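Local coordinates for protein acetyl-xylan esterase (Streptomyces lividans, PDB 2CC0) that removes acetyl groups from acetylated xylan by metal-dependent ester hydrolysis, as a family 4 carbohydrate esterase, at residues 9-14 against 31-36; 60-65 against 98-103; 128-133 against 152-157. All coordinates share one frame; numbering follows the deposited sequence.

Contact 1: residues 9-14 against 31-36; sequences LTFDDG and LRATMF
Thr10, Phe11 and Asp12 pair in parallel with Thr34, Met35 and Phe36, joining the two strands of a beta-alpha-beta crossover whose intervening helix is 19-28; the setting is the core of the beta/alpha-barrel-like deacetylase fold. Leu9 O takes the N-H of Thr34 at 3.0 Å. The alternation continues with Phe11 N to Thr34 O and Phe11 O to Phe36 N, and Asp13 N closes it on Phe36 O at 2.9 Å. On the face carrying Phe11 and Met35, Ala33 CB meets the Phe11 ring edge in its plane, 3.5 Å from CE2. Met35 is bent at both chi2 (-53°) and chi3 (-84°), which curls its end back alongside Phe11 and sets Met35 CE 3.8 Å from Phe11 CB. Its sulfur makes an oblique Met-aromatic contact with the same ring. Farther back, Leu9 CD1 and Leu31 CD1 touch at 4.1 Å, the two side chains crossing at about a right angle. Helix 159-174 covers this side, packing on Phe11 and Leu31.

On the other face, Thr10 CG2 reaches the edge of the Phe36 ring at CE1, 3.8 Å away. Asp12 lies beside Phe36 and points the same way, its carboxylate plane 68° from the ring plane. Arg100 holds Asp12 OD1 in a salt bridge, makes a cation-pi contact with Phe36 and bonds to Thr10 OG1, which is also hydrogen-bonded to Ile152 O, so one guanidinium helps position all three side chains. Asp13 turns away from the partner strand to take part in the zinc site, with Gln38 bonded to its OD1. Asp12 OD1 also sits close to the root of the aromatic side chain, 3.2 Å from Phe36 CB.

Contact 2: residues 60-65 against 98-103; sequences ANHSYT and LFRPPY. With ZN (zinc ion), chain C; ACT (acetate ion), chain D.
Asn61 and Phe99 form a single backbone bridge, Asn61 N giving to Leu98 O and Asn61 O taking the N-H of Arg100, each at 3.0 Å, so strand 58-61 is tied to the short strand 98-99. The Asn61 side chain extends with CG anti to the backbone N (chi1 -175°), which brings OD1 to the edge of the Phe99 ring, 3.3 Å from CD1. That oxygen also accepts from Ser63 N in an Asx turn, while ND2 is bonded to Gln85 and Ile81 O of helix 74-90; the amide is thus held at both ends. Ser63 OG, in turn, touches Pro102 CG at 3.4 Å.

The His62 ring is fixed from two sides. Its NE2 binds the zinc ion at 2.1 Å, and its ND1 donates to Arg100 O at 2.8 Å; this oxygen lies near the imidazole plane, although ND1 stands well above the plane of the carbonyl. Asp13 and His66 complete the protein's zinc site. An acetate ion reaches the metal through both oxygens, and Tyr103 N donates to acetate O in an almost straight bond (176°). The acetate may mimic a bound product, with Tyr103 N placed as in an oxyanion hole. Donation from ND1 leaves the NE2 lone pair for the metal, and the carbonyl acceptor would probably make this imidazole a stronger zinc ligand.

Contact 3: residues 128-133 against 152-157; sequences SQDWNN and ILMHDW. With ACT (acetate ion), chain D.
Asp130 grips His155 with both carboxylate oxygens. OD1 accepts the ring N-H of His155 ND1 at 2.8 Å, met on the syn side though 24° out of the carboxylate plane. OD2 uses its syn lone pair for the backbone N of His155 at 2.7 Å, and Thr161 OG1 is a second partner of that oxygen. Asp130 CG stands between its own backbone N and carbonyl carbon (chi1 64°), which lets the carboxylate meet both His155 nitrogens. With an alanine here, His155 ND1 and the His155 backbone N would probably both lose their acceptor, and the imidazole would be more able to rotate. Ser128 supplies a second set of bonds: its N and its OG both donate to Leu153 O, the hydroxyl at 2.8 Å from that oxygen. Ser128 OG also accepts from Asp130 N in an ST turn, so the residue that holds the strand also shapes the loop carrying the carboxylate.

This loop follows strand 126-127, the neighbour of strand 151-155 in the parallel sheet, and the contact lies at the C-terminal end of those strands, where a beta/alpha barrel builds its active site. A His-carboxylate pair beside the metal is consistent with the catalytic arrangement of family 4 esterases; His155 NE2 makes a weak hydrogen bond to acetate OXT, 3.4 Å away.

Apolar contacts flank the polar centre. Trp131 CB lies over one face of the His155 ring in a CH-pi contact, 3.9 Å from the centroid, while Trp131 CD1 approaches His155 CE1 obliquely at 3.5 Å. Trp157 CZ2 packs on Trp131 CA, where both residues are exposed. On the buried side, Ile152 CD1 rests 3.9 Å from Ser128 CB.

From the N terminus the three contacts close in series, none nested in or crossing another. Contact 1 closes the loop through helix 19-28 and sets strand 34-37 beside strand 5-12. Contact 2 shuts a longer excursion containing helix 74-90 and ties strand 58-61 to strand 98-99. Contact 3 closes over helix 136-144 and joins the loop after strand 126-127 to strand 151-155. The main sheet links them: Met35 bonds to Ala60 between contacts 1 and 2, Asp12 to Met154 between contacts 1 and 3. Arg100 of contact 2 also packs on Leu153 of contact 3. Contacts 1 and 2 supply zinc ligands, while contact 3 brings His155 near the metal and the acetate.

Contact 1: residues 9-14 against 31-36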
loop_
_atom_site.group_PDB
_atom_site.type_symbol
_atom_site.label_atom_id
_atom_site.label_comp_id
_atom_site.label_asym_id
_atom_site.label_seq_id
_atom_site.Cartn_x
_atom_site.Cartn_y
_atom_site.Cartn_z
ATOM N N LEU A 9 1.978 -11.512 -7.123
ATOM C CA LEU A 9 2.863 -12.594 -6.670
ATOM C C LEU A 9 4.270 -12.058 -6.590
ATOM O O LEU A 9 4.742 -11.418 -7.535
ATOM C CB LEU A 9 2.841 -13.758 -7.655
ATOM C CG LEU A 9 1.464 -14.355 -7.905
ATOM C CD1 LEU A 9 1.610 -15.514 -8.940
ATOM C CD2 LEU A 9 0.764 -14.843 -6.629
ATOM N N THR A 10 4.947 -12.302 -5.464
ATOM C CA THR A 10 6.315 -11.828 -5.308
ATOM C C THR A 10 7.203 -12.903 -4.703
ATOM O O THR A 10 6.724 -13.739 -3.927
ATOM C CB THR A 10 6.389 -10.531 -4.431
ATOM O OG1 THR A 10 6.140 -10.868 -3.061
ATOM C CG2 THR A 10 5.367 -9.489 -4.904
ATOM N N PHE A 11 8.491 -12.882 -5.073
ATOM C CA PHE A 11 9.474 -13.845 -4.558
ATOM C C PHE A 11 10.741 -13.114 -4.138
ATOM O O PHE A 11 11.429 -12.487 -4.976
ATOM C CB PHE A 11 9.806 -14.902 -5.639
ATOM C CG PHE A 11 8.613 -15.688 -6.079
ATOM C CD1 PHE A 11 8.225 -16.820 -5.368
ATOM C CD2 PHE A 11 7.832 -15.268 -7.175
ATOM C CE1 PHE A 11 7.125 -17.547 -5.752
ATOM C CE2 PHE A 11 6.725 -15.986 -7.563
ATOM C CZ PHE A 11 6.347 -17.129 -6.835
ATOM N N ASP A 12 11.025 -13.169 -2.835
ATOM C CA ASP A 12 12.219 -12.555 -2.272
ATOM C C ASP A 12 13.456 -13.465 -2.280
ATOM O O ASP A 12 13.346 -14.704 -2.192
ATOM C CB ASP A 12 11.967 -12.148 -0.823
ATOM C CG ASP A 12 11.093 -10.911 -0.692
ATOM O OD1 ASP A 12 10.549 -10.415 -1.695
ATOM O OD2 ASP A 12 10.930 -10.456 0.463
ATOM N N ASP A 13 14.606 -12.802 -2.413
ATOM C CA ASP A 13 15.937 -13.320 -2.021
ATOM C C ASP A 13 16.719 -14.080 -3.074
ATOM O O ASP A 13 17.745 -14.748 -2.765
ATOM C CB ASP A 13 15.891 -14.153 -0.735
ATOM C CG ASP A 13 15.608 -13.329 0.479
ATOM O OD1 ASP A 13 16.021 -12.143 0.505
ATOM O OD2 ASP A 13 14.990 -13.902 1.419
ATOM N N GLY A 14 16.279 -13.965 -4.302
ATOM C CA GLY A 14 17.057 -14.553 -5.389
ATOM C C GLY A 14 18.005 -13.542 -5.989
ATOM O O GLY A 14 18.184 -12.421 -5.480
ATOM N N LEU A 31 1.975 -17.692 -15.176
ATOM C CA LEU A 31 2.033 -16.705 -14.083
ATOM C C LEU A 31 3.221 -15.758 -14.257
ATOM O O LEU A 31 4.302 -16.167 -14.707
ATOM C CB LEU A 31 2.165 -17.413 -12.724
ATOM C CG LEU A 31 1.046 -18.339 -12.262
ATOM C CD1 LEU A 31 1.527 -19.044 -10.996
ATOM C CD2 LEU A 31 -0.229 -17.520 -12.033
ATOM N N ARG A 32 3.011 -14.496 -13.891
ATOM C CA ARG A 32 4.073 -13.499 -13.838
ATOM C C ARG A 32 4.193 -13.031 -12.395
ATOM O O ARG A 32 3.234 -13.140 -11.602
ATOM C CB ARG A 32 3.794 -12.326 -14.771
ATOM C CG ARG A 32 3.619 -12.792 -16.244
ATOM C CD ARG A 32 3.251 -11.655 -17.143
ATOM N NE ARG A 32 4.427 -10.820 -17.381
ATOM C CZ ARG A 32 4.442 -9.716 -18.121
ATOM N NH1 ARG A 32 3.325 -9.285 -18.727
ATOM N NH2 ARG A 32 5.575 -9.037 -18.266
ATOM N N ALA A 33 5.373 -12.535 -12.046
ATOM C CA ALA A 33 5.626 -12.184 -10.651
ATOM C C ALA A 33 6.747 -11.182 -10.571
ATOM O O ALA A 33 7.460 -10.944 -11.578
ATOM C CB ALA A 33 5.968 -13.444 -9.867
ATOM N N THR A 34 6.880 -10.570 -9.389
ATOM C CA THR A 34 7.950 -9.638 -9.107
ATOM C C THR A 34 8.992 -10.295 -8.220
ATOM O O THR A 34 8.662 -10.811 -7.136
ATOM C CB THR A 34 7.415 -8.339 -8.432
ATOM O OG1 THR A 34 6.440 -7.767 -9.281
ATOM C CG2 THR A 34 8.574 -7.330 -8.271
ATOM N N MET A 35 10.233 -10.294 -8.705
ATOM C CA MET A 35 11.368 -10.942 -7.998
ATOM C C MET A 35 12.141 -9.845 -7.270
ATOM O O MET A 35 12.777 -8.991 -7.932
ATOM C CB MET A 35 12.296 -11.676 -8.985
ATOM C CG MET A 35 11.553 -12.418 -10.131
ATOM S SD MET A 35 10.260 -13.543 -9.566
ATOM C CE MET A 35 11.206 -15.010 -9.188
ATOM N N PHE A 36 12.098 -9.881 -5.922
ATOM C CA PHE A 36 12.819 -8.894 -5.096
ATOM C C PHE A 36 14.201 -9.487 -4.811
ATOM O O PHE A 36 14.384 -10.250 -3.851
ATOM C CB PHE A 36 12.042 -8.576 -3.819
ATOM C CG PHE A 36 10.871 -7.673 -4.053
ATOM C CD1 PHE A 36 9.633 -8.208 -4.441
ATOM C CD2 PHE A 36 11.008 -6.278 -3.924
ATOM C CE1 PHE A 36 8.541 -7.348 -4.668
ATOM C CE2 PHE A 36 9.913 -5.435 -4.148
ATOM C CZ PHE A 36 8.700 -5.970 -4.520
HETATM O O HOH W 1 3.897 -8.929 -8.928
HETATM O O HOH W 2 2.049 -11.309 -9.936
#

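Contact 2: residues 60-65 against 98-103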
loop_
_atom_site.group_PDB
_atom_site.type_symbol
_atom_site.label_atom_id
_atom_site.label_comp_id
_atom_site.label_asym_id
_atom_site.label_seq_id
_atom_site.Cartn_x
_atom_site.Cartn_y
_atom_site.Cartn_z
ATOM N N ALA A 60 12.965 -6.361 -8.822
ATOM C CA ALA A 60 12.910 -5.291 -7.844
ATOM C C ALA A 60 14.033 -5.422 -6.816
ATOM O O ALA A 60 14.766 -6.414 -6.803
ATOM C CB ALA A 60 11.534 -5.248 -7.164
ATOM N N ASN A 61 14.185 -4.366 -6.021
ATOM C CA ASN A 61 15.344 -4.175 -5.111
ATOM C C ASN A 61 15.028 -4.706 -3.713
ATOM O O ASN A 61 14.020 -4.296 -3.111
ATOM C CB ASN A 61 15.668 -2.660 -5.095
ATOM C CG ASN A 61 16.925 -2.286 -4.305
ATOM O OD1 ASN A 61 17.200 -2.810 -3.219
ATOM N ND2 ASN A 61 17.644 -1.277 -4.827
ATOM N N HIS A 62 15.888 -5.586 -3.188
ATOM C CA HIS A 62 15.677 -6.159 -1.854
ATOM C C HIS A 62 16.922 -5.951 -0.954
ATOM O O HIS A 62 17.160 -6.749 -0.044
ATOM C CB HIS A 62 15.294 -7.639 -1.949
ATOM C CG HIS A 62 14.708 -8.217 -0.689
ATOM N ND1 HIS A 62 13.838 -7.528 0.140
ATOM C CD2 HIS A 62 14.824 -9.454 -0.159
ATOM C CE1 HIS A 62 13.470 -8.311 1.146
ATOM N NE2 HIS A 62 14.056 -9.485 0.989
ATOM N N SER A 63 17.631 -4.832 -1.174
ATOM C CA SER A 63 18.914 -4.480 -0.510
ATOM C C SER A 63 20.068 -5.337 -1.027
ATOM O O SER A 63 19.847 -6.299 -1.776
ATOM C CB SER A 63 18.836 -4.570 1.018
ATOM O OG SER A 63 19.033 -5.916 1.449
ATOM N N TYR A 64 21.292 -4.984 -0.624
ATOM C CA TYR A 64 22.476 -5.684 -1.135
ATOM C C TYR A 64 22.781 -6.960 -0.358
ATOM O O TYR A 64 23.076 -7.991 -0.972
ATOM C CB TYR A 64 23.711 -4.773 -1.189
ATOM C CG TYR A 64 24.707 -5.252 -2.219
ATOM C CD1 TYR A 64 24.556 -4.907 -3.568
ATOM C CD2 TYR A 64 25.801 -6.055 -1.854
ATOM C CE1 TYR A 64 25.468 -5.358 -4.555
ATOM C CE2 TYR A 64 26.708 -6.518 -2.835
ATOM C CZ TYR A 64 26.540 -6.163 -4.161
ATOM O OH TYR A 64 27.432 -6.630 -5.117
ATOM N N THR A 65 22.698 -6.889 0.968
ATOM C CA THR A 65 23.106 -8.016 1.818
ATOM C C THR A 65 22.003 -8.440 2.828
ATOM O O THR A 65 22.261 -9.255 3.717
ATOM C CB THR A 65 24.388 -7.659 2.645
ATOM O OG1 THR A 65 24.073 -6.651 3.623
ATOM C CG2 THR A 65 25.547 -7.182 1.755
ATOM N N LEU A 98 10.719 -0.527 -7.518
ATOM C CA LEU A 98 10.142 -1.065 -6.270
ATOM C C LEU A 98 11.224 -1.565 -5.321
ATOM O O LEU A 98 12.226 -2.140 -5.755
ATOM C CB LEU A 98 9.210 -2.242 -6.572
ATOM C CG LEU A 98 8.116 -1.994 -7.623
ATOM C CD1 LEU A 98 7.377 -3.283 -7.872
ATOM C CD2 LEU A 98 7.174 -0.846 -7.199
ATOM N N PHE A 99 11.005 -1.362 -4.023
ATOM C CA PHE A 99 11.950 -1.802 -3.007
ATOM C C PHE A 99 11.188 -2.458 -1.879
ATOM O O PHE A 99 10.204 -1.897 -1.387
ATOM C CB PHE A 99 12.721 -0.582 -2.463
ATOM C CG PHE A 99 13.567 -0.896 -1.237
ATOM C CD1 PHE A 99 14.769 -1.596 -1.366
ATOM C CD2 PHE A 99 13.128 -0.515 0.047
ATOM C CE1 PHE A 99 15.525 -1.900 -0.219
ATOM C CE2 PHE A 99 13.866 -0.817 1.196
ATOM C CZ PHE A 99 15.087 -1.514 1.061
ATOM N N ARG A 100 11.636 -3.640 -1.456
ATOM C CA ARG A 100 11.028 -4.266 -0.272
ATOM C C ARG A 100 12.069 -4.290 0.836
ATOM O O ARG A 100 13.157 -4.870 0.654
ATOM C CB ARG A 100 10.533 -5.690 -0.571
ATOM C CG ARG A 100 9.984 -6.397 0.672
ATOM C CD ARG A 100 9.350 -7.688 0.235
ATOM N NE ARG A 100 7.990 -7.482 -0.282
ATOM C CZ ARG A 100 7.366 -8.371 -1.059
ATOM N NH1 ARG A 100 8.013 -9.474 -1.443
ATOM N NH2 ARG A 100 6.125 -8.144 -1.458
ATOM N N PRO A 101 11.771 -3.650 1.982
ATOM C CA PRO A 101 12.762 -3.662 3.052
ATOM C C PRO A 101 12.927 -5.098 3.573
ATOM O O PRO A 101 11.934 -5.817 3.758
ATOM C CB PRO A 101 12.102 -2.821 4.159
ATOM C CG PRO A 101 11.035 -2.018 3.481
ATOM C CD PRO A 101 10.540 -2.929 2.368
ATOM N N PRO A 102 14.176 -5.523 3.815
ATOM C CA PRO A 102 14.349 -6.791 4.525
ATOM C C PRO A 102 13.518 -6.798 5.825
ATOM O O PRO A 102 13.496 -5.802 6.567
ATOM C CB PRO A 102 15.853 -6.796 4.839
ATOM C CG PRO A 102 16.489 -6.002 3.703
ATOM C CD PRO A 102 15.461 -4.913 3.411
ATOM N N TYR A 103 12.838 -7.909 6.088
ATOM C CA TYR A 103 12.037 -8.125 7.347
ATOM C C TYR A 103 10.823 -7.208 7.398
ATOM O O TYR A 103 10.167 -7.140 8.431
ATOM C CB TYR A 103 12.883 -7.912 8.620
ATOM C CG TYR A 103 14.207 -8.644 8.542
ATOM C CD1 TYR A 103 14.261 -10.037 8.688
ATOM C CD2 TYR A 103 15.381 -7.963 8.247
ATOM C CE1 TYR A 103 15.481 -10.720 8.584
ATOM C CE2 TYR A 103 16.619 -8.636 8.144
ATOM C CZ TYR A 103 16.654 -10.020 8.308
ATOM O OH TYR A 103 17.862 -10.681 8.189
HETATM ZN ZN ZN C . 14.163 -11.092 2.342
HETATM C C ACT D . 11.895 -10.144 3.391
HETATM O O ACT D . 12.819 -10.064 4.236
HETATM O OXT ACT D . 11.959 -11.069 2.530
HETATM C CH3 ACT D . 10.762 -9.161 3.408
HETATM O O HOH W 3 13.683 -12.863 3.317
#

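Contact 3: residues 128-133 against 152-157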
loop_
_atom_site.group_PDB
_atom_site.type_symbol
_atom_site.label_atom_id
_atom_site.label_comp_id
_atom_site.label_asym_id
_atom_site.label_seq_id
_atom_site.Cartn_x
_atom_site.Cartn_y
_atom_site.Cartn_z
ATOM N N SER A 128 3.034 -15.704 3.028
ATOM C CA SER A 128 2.807 -17.119 2.753
ATOM C C SER A 128 3.444 -18.008 3.816
ATOM O O SER A 128 3.115 -19.196 3.915
ATOM C CB SER A 128 3.403 -17.480 1.381
ATOM O OG SER A 128 4.829 -17.554 1.451
ATOM N N GLN A 129 4.376 -17.440 4.592
ATOM C CA GLN A 129 5.168 -18.191 5.587
ATOM C C GLN A 129 6.034 -19.300 4.977
ATOM O O GLN A 129 6.485 -20.209 5.697
ATOM C CB GLN A 129 4.265 -18.778 6.698
ATOM C CG GLN A 129 3.667 -17.670 7.562
ATOM C CD GLN A 129 4.501 -17.431 8.788
ATOM O OE1 GLN A 129 4.620 -18.317 9.645
ATOM N NE2 GLN A 129 5.057 -16.238 8.911
ATOM N N ASP A 130 6.296 -19.221 3.670
ATOM C CA ASP A 130 7.092 -20.261 3.006
ATOM C C ASP A 130 8.527 -20.331 3.557
ATOM O O ASP A 130 9.174 -21.376 3.495
ATOM C CB ASP A 130 7.028 -20.132 1.473
ATOM C CG ASP A 130 7.645 -18.852 0.941
ATOM O OD1 ASP A 130 7.860 -17.878 1.722
ATOM O OD2 ASP A 130 7.895 -18.838 -0.302
ATOM N N TRP A 131 8.987 -19.225 4.122
ATOM C CA TRP A 131 10.313 -19.115 4.746
ATOM C C TRP A 131 10.340 -19.750 6.146
ATOM O O TRP A 131 11.417 -19.946 6.727
ATOM C CB TRP A 131 10.691 -17.639 4.864
ATOM C CG TRP A 131 9.704 -16.880 5.716
ATOM C CD1 TRP A 131 8.516 -16.335 5.313
ATOM C CD2 TRP A 131 9.808 -16.624 7.130
ATOM N NE1 TRP A 131 7.882 -15.741 6.383
ATOM C CE2 TRP A 131 8.647 -15.915 7.511
ATOM C CE3 TRP A 131 10.777 -16.927 8.110
ATOM C CZ2 TRP A 131 8.428 -15.488 8.837
ATOM C CZ3 TRP A 131 10.563 -16.505 9.427
ATOM C CH2 TRP A 131 9.397 -15.790 9.776
ATOM N N ASN A 132 9.148 -20.019 6.683
ATOM C CA ASN A 132 8.963 -20.501 8.060
ATOM C C ASN A 132 8.313 -21.881 8.068
ATOM O O ASN A 132 7.482 -22.184 8.945
ATOM C CB ASN A 132 8.122 -19.483 8.868
ATOM C CG ASN A 132 8.191 -19.705 10.396
ATOM O OD1 ASN A 132 9.159 -20.253 10.911
ATOM N ND2 ASN A 132 7.159 -19.245 11.115
ATOM N N ASN A 133 8.706 -22.709 7.096
ATOM C CA ASN A 133 8.280 -24.110 6.974
ATOM C C ASN A 133 6.808 -24.371 6.635
ATOM O O ASN A 133 6.297 -25.467 6.861
ATOM C CB ASN A 133 8.714 -24.936 8.202
ATOM C CG ASN A 133 10.220 -25.202 8.217
ATOM O OD1 ASN A 133 10.959 -24.648 9.040
ATOM N ND2 ASN A 133 10.680 -26.037 7.297
ATOM N N ILE A 152 1.280 -10.838 -2.128
ATOM C CA ILE A 152 1.699 -11.924 -1.235
ATOM C C ILE A 152 3.234 -12.066 -1.222
ATOM O O ILE A 152 3.866 -12.027 -2.280
ATOM C CB ILE A 152 1.041 -13.290 -1.616
ATOM C CG1 ILE A 152 1.468 -14.375 -0.611
ATOM C CG2 ILE A 152 1.352 -13.674 -3.077
ATOM C CD1 ILE A 152 0.559 -15.601 -0.577
ATOM N N LEU A 153 3.795 -12.223 -0.020
ATOM C CA LEU A 153 5.205 -12.523 0.177
ATOM C C LEU A 153 5.489 -14.019 0.033
ATOM O O LEU A 153 4.969 -14.854 0.800
ATOM C CB LEU A 153 5.637 -12.065 1.581
ATOM C CG LEU A 153 7.039 -12.494 2.028
ATOM C CD1 LEU A 153 8.122 -11.839 1.139
ATOM C CD2 LEU A 153 7.257 -12.175 3.510
ATOM N N MET A 154 6.339 -14.354 -0.951
ATOM C CA MET A 154 6.902 -15.704 -1.049
ATOM C C MET A 154 8.405 -15.541 -1.260
ATOM O O MET A 154 8.878 -14.418 -1.434
ATOM C CB MET A 154 6.253 -16.493 -2.197
ATOM C CG MET A 154 4.789 -16.831 -1.905
ATOM S SD MET A 154 4.039 -17.766 -3.239
ATOM C CE MET A 154 3.866 -16.431 -4.430
ATOM N N HIS A 155 9.127 -16.653 -1.262
ATOM C CA HIS A 155 10.577 -16.614 -1.450
ATOM C C HIS A 155 11.031 -17.477 -2.609
ATOM O O HIS A 155 10.333 -18.413 -2.996
ATOM C CB HIS A 155 11.274 -17.019 -0.155
ATOM C CG HIS A 155 11.068 -16.010 0.939
ATOM N ND1 HIS A 155 9.879 -15.900 1.632
ATOM C CD2 HIS A 155 11.870 -15.025 1.400
ATOM C CE1 HIS A 155 9.967 -14.899 2.488
ATOM N NE2 HIS A 155 11.165 -14.355 2.372
ATOM N N ASP A 156 12.230 -17.165 -3.115
ATOM C CA ASP A 156 12.826 -17.822 -4.287
ATOM C C ASP A 156 13.250 -19.285 -4.007
ATOM O O ASP A 156 13.212 -20.116 -4.907
ATOM C CB ASP A 156 13.995 -16.928 -4.734
ATOM C CG ASP A 156 14.945 -17.588 -5.731
ATOM O OD1 ASP A 156 15.942 -18.171 -5.261
ATOM O OD2 ASP A 156 14.738 -17.439 -6.963
ATOM N N TRP A 157 13.605 -19.585 -2.757
ATOM C CA TRP A 157 14.259 -20.860 -2.391
ATOM C C TRP A 157 13.402 -22.050 -1.871
ATOM O O TRP A 157 13.814 -23.204 -2.053
ATOM C CB TRP A 157 15.438 -20.580 -1.440
ATOM C CG TRP A 157 15.053 -19.862 -0.200
ATOM C CD1 TRP A 157 15.149 -18.528 0.035
ATOM C CD2 TRP A 157 14.507 -20.452 0.987
ATOM N NE1 TRP A 157 14.686 -18.243 1.312
ATOM C CE2 TRP A 157 14.296 -19.414 1.911
ATOM C CE3 TRP A 157 14.203 -21.769 1.360
ATOM C CZ2 TRP A 157 13.752 -19.643 3.199
ATOM C CZ3 TRP A 157 13.658 -22.005 2.633
ATOM C CH2 TRP A 157 13.445 -20.941 3.530
HETATM C C ACT D . 11.895 -10.144 3.391
HETATM O O ACT D . 12.819 -10.064 4.236
HETATM O OXT ACT D . 11.959 -11.069 2.530
HETATM C CH3 ACT D . 10.762 -9.161 3.408
#